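Long-range contact in nuclear RNA export factor 2 (Drosophila melanogaster, PDB 6MRK), which acts with Panx, Piwi and Nxt1 in cotranscriptional transposon silencing in the ovary and may take part in mRNA export from the nucleus: residues 20-33 with 99-112. Sequence-based numbering, arbitrary orientation.
Sequences ENYLREFENDEFRH and LLQLPRVTHDFHSL
Glu27 and His107 meet through one carboxylate oxygen: OE2 of Glu27 accepts from His107 ND1 at 2.9 Å, in the imidazole plane and on the anti lone pair of OE2, and from the backbone N of His107 at 2.7 Å, from above the carboxylate plane. With CG anti to the carbonyl carbon (chi1 -74°), Glu27 runs from the last turn of helix 12-27 to strand 104-119. Leu23 CG sits over one face of the same imidazole (CH-pi, 3.9 Å to the ring centroid). Next to Leu23, the Arg24 guanidinium lies flat on Phe109, planes 10° apart, a cation-pi stack with CZ 4.5 Å from the ring centroid.

At the other end, buried Arg32, bent at chi3, sends NH1 to Leu99 O (2.8 Å) and Leu102 O, and NH2 to Pro103 O (2.9 Å). Phe26 O takes the Arg32 NE hydrogen at 2.7 Å, while the Phe26 ring covers one guanidinium face and Asp29 CB the other. Leu99, Leu102 and Val105 pack round the Phe26 edge, and Arg158 adds a cation-pi contact.

In this NTF2-like domain, segment 20-27 of the helix runs roughly antiparallel to strand 104-107 (145°). Phe156 of strand 152-166 meets the His107 ring. ND1 as donor suits either a neutral or a protonated His107, though the carboxylate would probably favour the cation; Arg32 gathers carbonyls from the end of helix 92-99 and the loop into strand 104-119, fixing its path.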
loop_
_atom_site.group_PDB
_atom_site.type_symbol
_atom_site.label_atom_id
_atom_site.label_comp_id
_atom_site.label_asym_id
_atom_site.label_seq_id
_atom_site.Cartn_x
_atom_site.Cartn_y
_atom_site.Cartn_z
ATOM N N GLU A 20 -3.617 -12.477 8.346
ATOM C CA GLU A 20 -4.853 -12.804 9.092
ATOM C C GLU A 20 -4.575 -12.903 10.599
ATOM O O GLU A 20 -5.548 -12.837 11.340
ATOM C CB GLU A 20 -5.508 -14.061 8.510
ATOM C CG GLU A 20 -5.998 -13.858 7.078
ATOM C CD GLU A 20 -6.535 -15.083 6.350
ATOM O OE1 GLU A 20 -6.622 -15.023 5.097
ATOM O OE2 GLU A 20 -6.863 -16.088 7.024
ATOM N N ASN A 21 -3.335 -13.010 11.063
ATOM C CA ASN A 21 -3.046 -12.916 12.522
ATOM C C ASN A 21 -2.837 -11.444 12.895
ATOM O O ASN A 21 -3.464 -10.969 13.860
ATOM C CB ASN A 21 -1.852 -13.776 12.949
ATOM C CG ASN A 21 -2.208 -15.244 13.083
ATOM O OD1 ASN A 21 -3.330 -15.591 13.442
ATOM N ND2 ASN A 21 -1.273 -16.120 12.775
ATOM N N TYR A 22 -1.978 -10.749 12.153
ATOM C CA TYR A 22 -1.703 -9.297 12.303
ATOM C C TYR A 22 -3.001 -8.473 12.285
ATOM O O TYR A 22 -3.156 -7.609 13.135
ATOM C CB TYR A 22 -0.810 -8.785 11.171
ATOM C CG TYR A 22 -0.599 -7.307 11.296
ATOM C CD1 TYR A 22 -1.589 -6.423 10.901
ATOM C CD2 TYR A 22 0.515 -6.805 11.940
ATOM C CE1 TYR A 22 -1.452 -5.058 11.087
ATOM C CE2 TYR A 22 0.673 -5.441 12.132
ATOM C CZ TYR A 22 -0.315 -4.559 11.704
ATOM O OH TYR A 22 -0.186 -3.202 11.862
ATOM N N LEU A 23 -3.874 -8.679 11.295
ATOM C CA LEU A 23 -5.177 -7.969 11.183
ATOM C C LEU A 23 -6.027 -8.267 12.419
ATOM O O LEU A 23 -6.545 -7.318 13.017
ATOM C CB LEU A 23 -5.896 -8.404 9.902
ATOM C CG LEU A 23 -5.753 -7.462 8.709
ATOM C CD1 LEU A 23 -4.439 -6.722 8.719
ATOM C CD2 LEU A 23 -5.894 -8.208 7.404
ATOM N N ARG A 24 -6.172 -9.536 12.803
ATOM C CA ARG A 24 -6.994 -9.895 13.981
ATOM C C ARG A 24 -6.453 -9.187 15.223
ATOM O O ARG A 24 -7.266 -8.815 16.062
ATOM C CB ARG A 24 -7.046 -11.405 14.187
ATOM C CG ARG A 24 -8.208 -12.068 13.460
ATOM C CD ARG A 24 -8.005 -13.572 13.347
ATOM N NE ARG A 24 -8.926 -14.262 12.437
ATOM C CZ ARG A 24 -8.570 -15.031 11.399
ATOM N NH1 ARG A 24 -7.296 -15.224 11.093
ATOM N NH2 ARG A 24 -9.503 -15.619 10.668
ATOM N N GLU A 25 -5.142 -9.004 15.341
ATOM C CA GLU A 25 -4.524 -8.449 16.570
ATOM C C GLU A 25 -4.531 -6.920 16.556
ATOM O O GLU A 25 -4.342 -6.340 17.636
ATOM C CB GLU A 25 -3.100 -8.960 16.708
ATOM C CG GLU A 25 -2.503 -8.697 18.072
ATOM C CD GLU A 25 -1.341 -9.630 18.391
ATOM O OE1 GLU A 25 -0.999 -10.486 17.524
ATOM O OE2 GLU A 25 -0.776 -9.507 19.497
ATOM N N PHE A 26 -4.691 -6.287 15.388
ATOM C CA PHE A 26 -4.853 -4.818 15.263
ATOM C C PHE A 26 -6.254 -4.464 15.753
ATOM O O PHE A 26 -6.413 -3.418 16.383
ATOM C CB PHE A 26 -4.624 -4.344 13.824
ATOM C CG PHE A 26 -4.774 -2.856 13.647
ATOM C CD1 PHE A 26 -3.724 -2.005 13.944
ATOM C CD2 PHE A 26 -5.972 -2.299 13.215
ATOM C CE1 PHE A 26 -3.859 -0.630 13.811
ATOM C CE2 PHE A 26 -6.104 -0.924 13.068
ATOM C CZ PHE A 26 -5.047 -0.093 13.373
ATOM N N GLU A 27 -7.214 -5.355 15.494
ATOM C CA GLU A 27 -8.682 -5.158 15.678
ATOM C C GLU A 27 -8.973 -4.495 17.025
ATOM O O GLU A 27 -9.483 -3.350 17.019
ATOM C CB GLU A 27 -9.443 -6.482 15.504
ATOM C CG GLU A 27 -9.528 -6.905 14.041
ATOM C CD GLU A 27 -10.635 -7.856 13.623
ATOM O OE1 GLU A 27 -11.274 -8.460 14.510
ATOM O OE2 GLU A 27 -10.849 -7.993 12.395
ATOM N N ASN A 28 -8.682 -5.181 18.130
ATOM C CA ASN A 28 -8.985 -4.659 19.488
ATOM C C ASN A 28 -7.857 -3.703 19.893
ATOM O O ASN A 28 -6.709 -4.164 20.063
ATOM C CB ASN A 28 -9.239 -5.789 20.488
ATOM C CG ASN A 28 -9.699 -5.289 21.838
ATOM O OD1 ASN A 28 -9.569 -4.108 22.145
ATOM N ND2 ASN A 28 -10.229 -6.186 22.650
ATOM N N ASP A 29 -8.188 -2.416 20.035
ATOM C CA ASP A 29 -7.220 -1.309 20.289
ATOM C C ASP A 29 -6.630 -1.426 21.700
ATOM O O ASP A 29 -5.558 -0.857 21.918
ATOM C CB ASP A 29 -7.847 0.073 20.050
ATOM C CG ASP A 29 -9.169 0.339 20.757
ATOM O OD1 ASP A 29 -9.912 -0.632 21.012
ATOM O OD2 ASP A 29 -9.452 1.526 21.031
ATOM N N GLU A 30 -7.305 -2.144 22.602
ATOM C CA GLU A 30 -6.849 -2.416 23.993
ATOM C C GLU A 30 -5.556 -3.244 24.008
ATOM O O GLU A 30 -4.733 -3.008 24.904
ATOM C CB GLU A 30 -7.922 -3.170 24.784
ATOM C CG GLU A 30 -8.772 -2.293 25.688
ATOM C CD GLU A 30 -9.522 -3.097 26.739
ATOM O OE1 GLU A 30 -10.634 -3.608 26.425
ATOM O OE2 GLU A 30 -8.970 -3.252 27.857
ATOM N N PHE A 31 -5.400 -4.207 23.097
ATOM C CA PHE A 31 -4.243 -5.144 23.063
ATOM C C PHE A 31 -3.403 -4.873 21.807
ATOM O O PHE A 31 -2.572 -5.710 21.403
ATOM C CB PHE A 31 -4.737 -6.590 23.192
ATOM C CG PHE A 31 -5.674 -6.786 24.361
ATOM C CD1 PHE A 31 -5.229 -6.604 25.667
ATOM C CD2 PHE A 31 -7.018 -7.081 24.158
ATOM C CE1 PHE A 31 -6.099 -6.740 26.741
ATOM C CE2 PHE A 31 -7.881 -7.223 25.234
ATOM C CZ PHE A 31 -7.422 -7.050 26.523
ATOM N N ARG A 32 -3.571 -3.687 21.234
ATOM C CA ARG A 32 -2.953 -3.325 19.941
ATOM C C ARG A 32 -1.483 -2.954 20.137
ATOM O O ARG A 32 -0.729 -3.008 19.154
ATOM C CB ARG A 32 -3.718 -2.169 19.314
ATOM C CG ARG A 32 -3.252 -1.876 17.903
ATOM C CD ARG A 32 -4.013 -0.690 17.404
ATOM N NE ARG A 32 -5.394 -1.039 17.123
ATOM C CZ ARG A 32 -6.336 -0.141 16.932
ATOM N NH1 ARG A 32 -6.013 1.133 17.007
ATOM N NH2 ARG A 32 -7.581 -0.504 16.681
ATOM N N HIS A 33 -1.084 -2.604 21.356
ATOM C CA HIS A 33 0.336 -2.350 21.725
ATOM C C HIS A 33 1.206 -3.583 21.418
ATOM O O HIS A 33 2.431 -3.415 21.231
ATOM C CB HIS A 33 0.453 -1.953 23.209
ATOM C CG HIS A 33 -0.013 -2.977 24.202
ATOM N ND1 HIS A 33 -1.351 -3.186 24.477
ATOM C CD2 HIS A 33 0.665 -3.821 25.007
ATOM C CE1 HIS A 33 -1.481 -4.124 25.390
ATOM N NE2 HIS A 33 -0.255 -4.530 25.735
ATOM N N LEU A 99 -0.568 4.149 16.021
ATOM C CA LEU A 99 -1.476 2.999 15.815
ATOM C C LEU A 99 -2.437 2.864 16.996
ATOM O O LEU A 99 -3.542 2.333 16.793
ATOM C CB LEU A 99 -0.626 1.736 15.655
ATOM C CG LEU A 99 -0.470 1.183 14.235
ATOM C CD1 LEU A 99 -0.192 2.264 13.212
ATOM C CD2 LEU A 99 0.627 0.146 14.202
ATOM N N LEU A 100 -2.029 3.297 18.188
ATOM C CA LEU A 100 -2.848 3.163 19.418
ATOM C C LEU A 100 -3.902 4.266 19.502
ATOM O O LEU A 100 -4.768 4.181 20.393
ATOM C CB LEU A 100 -1.917 3.201 20.629
ATOM C CG LEU A 100 -1.111 1.926 20.857
ATOM C CD1 LEU A 100 -0.362 2.000 22.166
ATOM C CD2 LEU A 100 -2.017 0.710 20.865
ATOM N N GLN A 101 -3.816 5.268 18.631
ATOM C CA GLN A 101 -4.746 6.420 18.601
ATOM C C GLN A 101 -5.855 6.179 17.589
ATOM O O GLN A 101 -6.804 6.991 17.559
ATOM C CB GLN A 101 -4.011 7.683 18.188
ATOM C CG GLN A 101 -2.752 7.901 18.996
ATOM C CD GLN A 101 -2.203 9.280 18.766
ATOM O OE1 GLN A 101 -1.048 9.447 18.395
ATOM N NE2 GLN A 101 -3.042 10.282 18.938
ATOM N N LEU A 102 -5.713 5.157 16.749
ATOM C CA LEU A 102 -6.702 4.883 15.688
ATOM C C LEU A 102 -7.889 4.196 16.342
ATOM O O LEU A 102 -7.800 3.659 17.445
ATOM C CB LEU A 102 -6.057 4.042 14.589
ATOM C CG LEU A 102 -4.861 4.693 13.900
ATOM C CD1 LEU A 102 -4.274 3.750 12.867
ATOM C CD2 LEU A 102 -5.252 6.013 13.253
ATOM N N PRO A 103 -9.078 4.284 15.727
ATOM C CA PRO A 103 -10.254 3.634 16.291
ATOM C C PRO A 103 -10.153 2.110 16.294
ATOM O O PRO A 103 -9.349 1.544 15.611
ATOM C CB PRO A 103 -11.404 4.073 15.374
ATOM C CG PRO A 103 -10.721 4.527 14.101
ATOM C CD PRO A 103 -9.375 5.077 14.523
ATOM N N ARG A 104 -11.026 1.500 17.074
ATOM C CA ARG A 104 -11.251 0.045 17.066
ATOM C C ARG A 104 -11.888 -0.334 15.733
ATOM O O ARG A 104 -12.720 0.451 15.227
ATOM C CB ARG A 104 -12.174 -0.345 18.216
ATOM C CG ARG A 104 -11.968 -1.782 18.642
ATOM C CD ARG A 104 -12.838 -2.128 19.810
ATOM N NE ARG A 104 -12.905 -3.574 19.895
ATOM C CZ ARG A 104 -13.403 -4.251 20.918
ATOM N NH1 ARG A 104 -13.901 -3.613 21.965
ATOM N NH2 ARG A 104 -13.402 -5.571 20.889
ATOM N N VAL A 105 -11.517 -1.495 15.199
ATOM C CA VAL A 105 -12.092 -2.013 13.927
ATOM C C VAL A 105 -12.468 -3.479 14.130
ATOM O O VAL A 105 -12.132 -4.033 15.175
ATOM C CB VAL A 105 -11.121 -1.824 12.741
ATOM C CG1 VAL A 105 -10.754 -0.362 12.527
ATOM C CG2 VAL A 105 -9.865 -2.672 12.890
ATOM N N THR A 106 -13.213 -4.012 13.169
ATOM C CA THR A 106 -13.447 -5.446 12.876
ATOM C C THR A 106 -13.311 -5.572 11.353
ATOM O O THR A 106 -14.114 -4.957 10.645
ATOM C CB THR A 106 -14.831 -5.878 13.385
ATOM O OG1 THR A 106 -14.815 -5.828 14.813
ATOM C CG2 THR A 106 -15.245 -7.266 12.968
ATOM N N HIS A 107 -12.306 -6.289 10.856
ATOM C CA HIS A 107 -12.143 -6.547 9.405
ATOM C C HIS A 107 -13.172 -7.589 8.958
ATOM O O HIS A 107 -13.424 -8.537 9.713
ATOM C CB HIS A 107 -10.715 -7.007 9.090
ATOM C CG HIS A 107 -9.651 -6.091 9.574
ATOM N ND1 HIS A 107 -9.292 -6.034 10.901
ATOM C CD2 HIS A 107 -8.839 -5.239 8.910
ATOM C CE1 HIS A 107 -8.314 -5.164 11.047
ATOM N NE2 HIS A 107 -8.006 -4.659 9.834
ATOM N N ASP A 108 -13.699 -7.447 7.745
ATOM C CA ASP A 108 -14.548 -8.478 7.092
ATOM C C ASP A 108 -13.619 -9.400 6.290
ATOM O O ASP A 108 -13.318 -9.094 5.138
ATOM C CB ASP A 108 -15.658 -7.813 6.272
ATOM C CG ASP A 108 -16.497 -8.765 5.427
ATOM O OD1 ASP A 108 -16.235 -9.981 5.458
ATOM O OD2 ASP A 108 -17.395 -8.279 4.714
ATOM N N PHE A 109 -13.182 -10.510 6.870
ATOM C CA PHE A 109 -12.116 -11.363 6.285
ATOM C C PHE A 109 -12.560 -11.980 4.969
ATOM O O PHE A 109 -11.700 -12.275 4.145
ATOM C CB PHE A 109 -11.683 -12.444 7.272
ATOM C CG PHE A 109 -10.729 -11.888 8.293
ATOM C CD1 PHE A 109 -11.188 -11.296 9.459
ATOM C CD2 PHE A 109 -9.375 -11.858 8.023
ATOM C CE1 PHE A 109 -10.298 -10.734 10.355
ATOM C CE2 PHE A 109 -8.488 -11.296 8.924
ATOM C CZ PHE A 109 -8.950 -10.727 10.080
ATOM N N HIS A 110 -13.860 -12.172 4.790
ATOM C CA HIS A 110 -14.456 -12.678 3.524
ATOM C C HIS A 110 -14.218 -11.684 2.379
ATOM O O HIS A 110 -14.305 -12.095 1.215
ATOM C CB HIS A 110 -15.959 -12.919 3.694
ATOM C CG HIS A 110 -16.301 -14.183 4.408
ATOM N ND1 HIS A 110 -17.576 -14.734 4.357
ATOM C CD2 HIS A 110 -15.558 -15.005 5.184
ATOM C CE1 HIS A 110 -17.600 -15.841 5.071
ATOM N NE2 HIS A 110 -16.373 -16.029 5.595
ATOM N N SER A 111 -13.968 -10.413 2.691
ATOM C CA SER A 111 -13.973 -9.314 1.694
ATOM C C SER A 111 -12.565 -9.102 1.142
ATOM O O SER A 111 -12.426 -8.307 0.198
ATOM C CB SER A 111 -14.531 -8.049 2.291
ATOM O OG SER A 111 -13.561 -7.360 3.067
ATOM N N LEU A 112 -11.578 -9.808 1.693
ATOM C CA LEU A 112 -10.160 -9.428 1.537
ATOM C C LEU A 112 -9.624 -9.931 0.207
ATOM O O LEU A 112 -9.727 -11.134 -0.039
ATOM C CB LEU A 112 -9.326 -10.029 2.667
ATOM C CG LEU A 112 -9.589 -9.479 4.065
ATOM C CD1 LEU A 112 -8.608 -10.113 5.031
ATOM C CD2 LEU A 112 -9.497 -7.952 4.112
#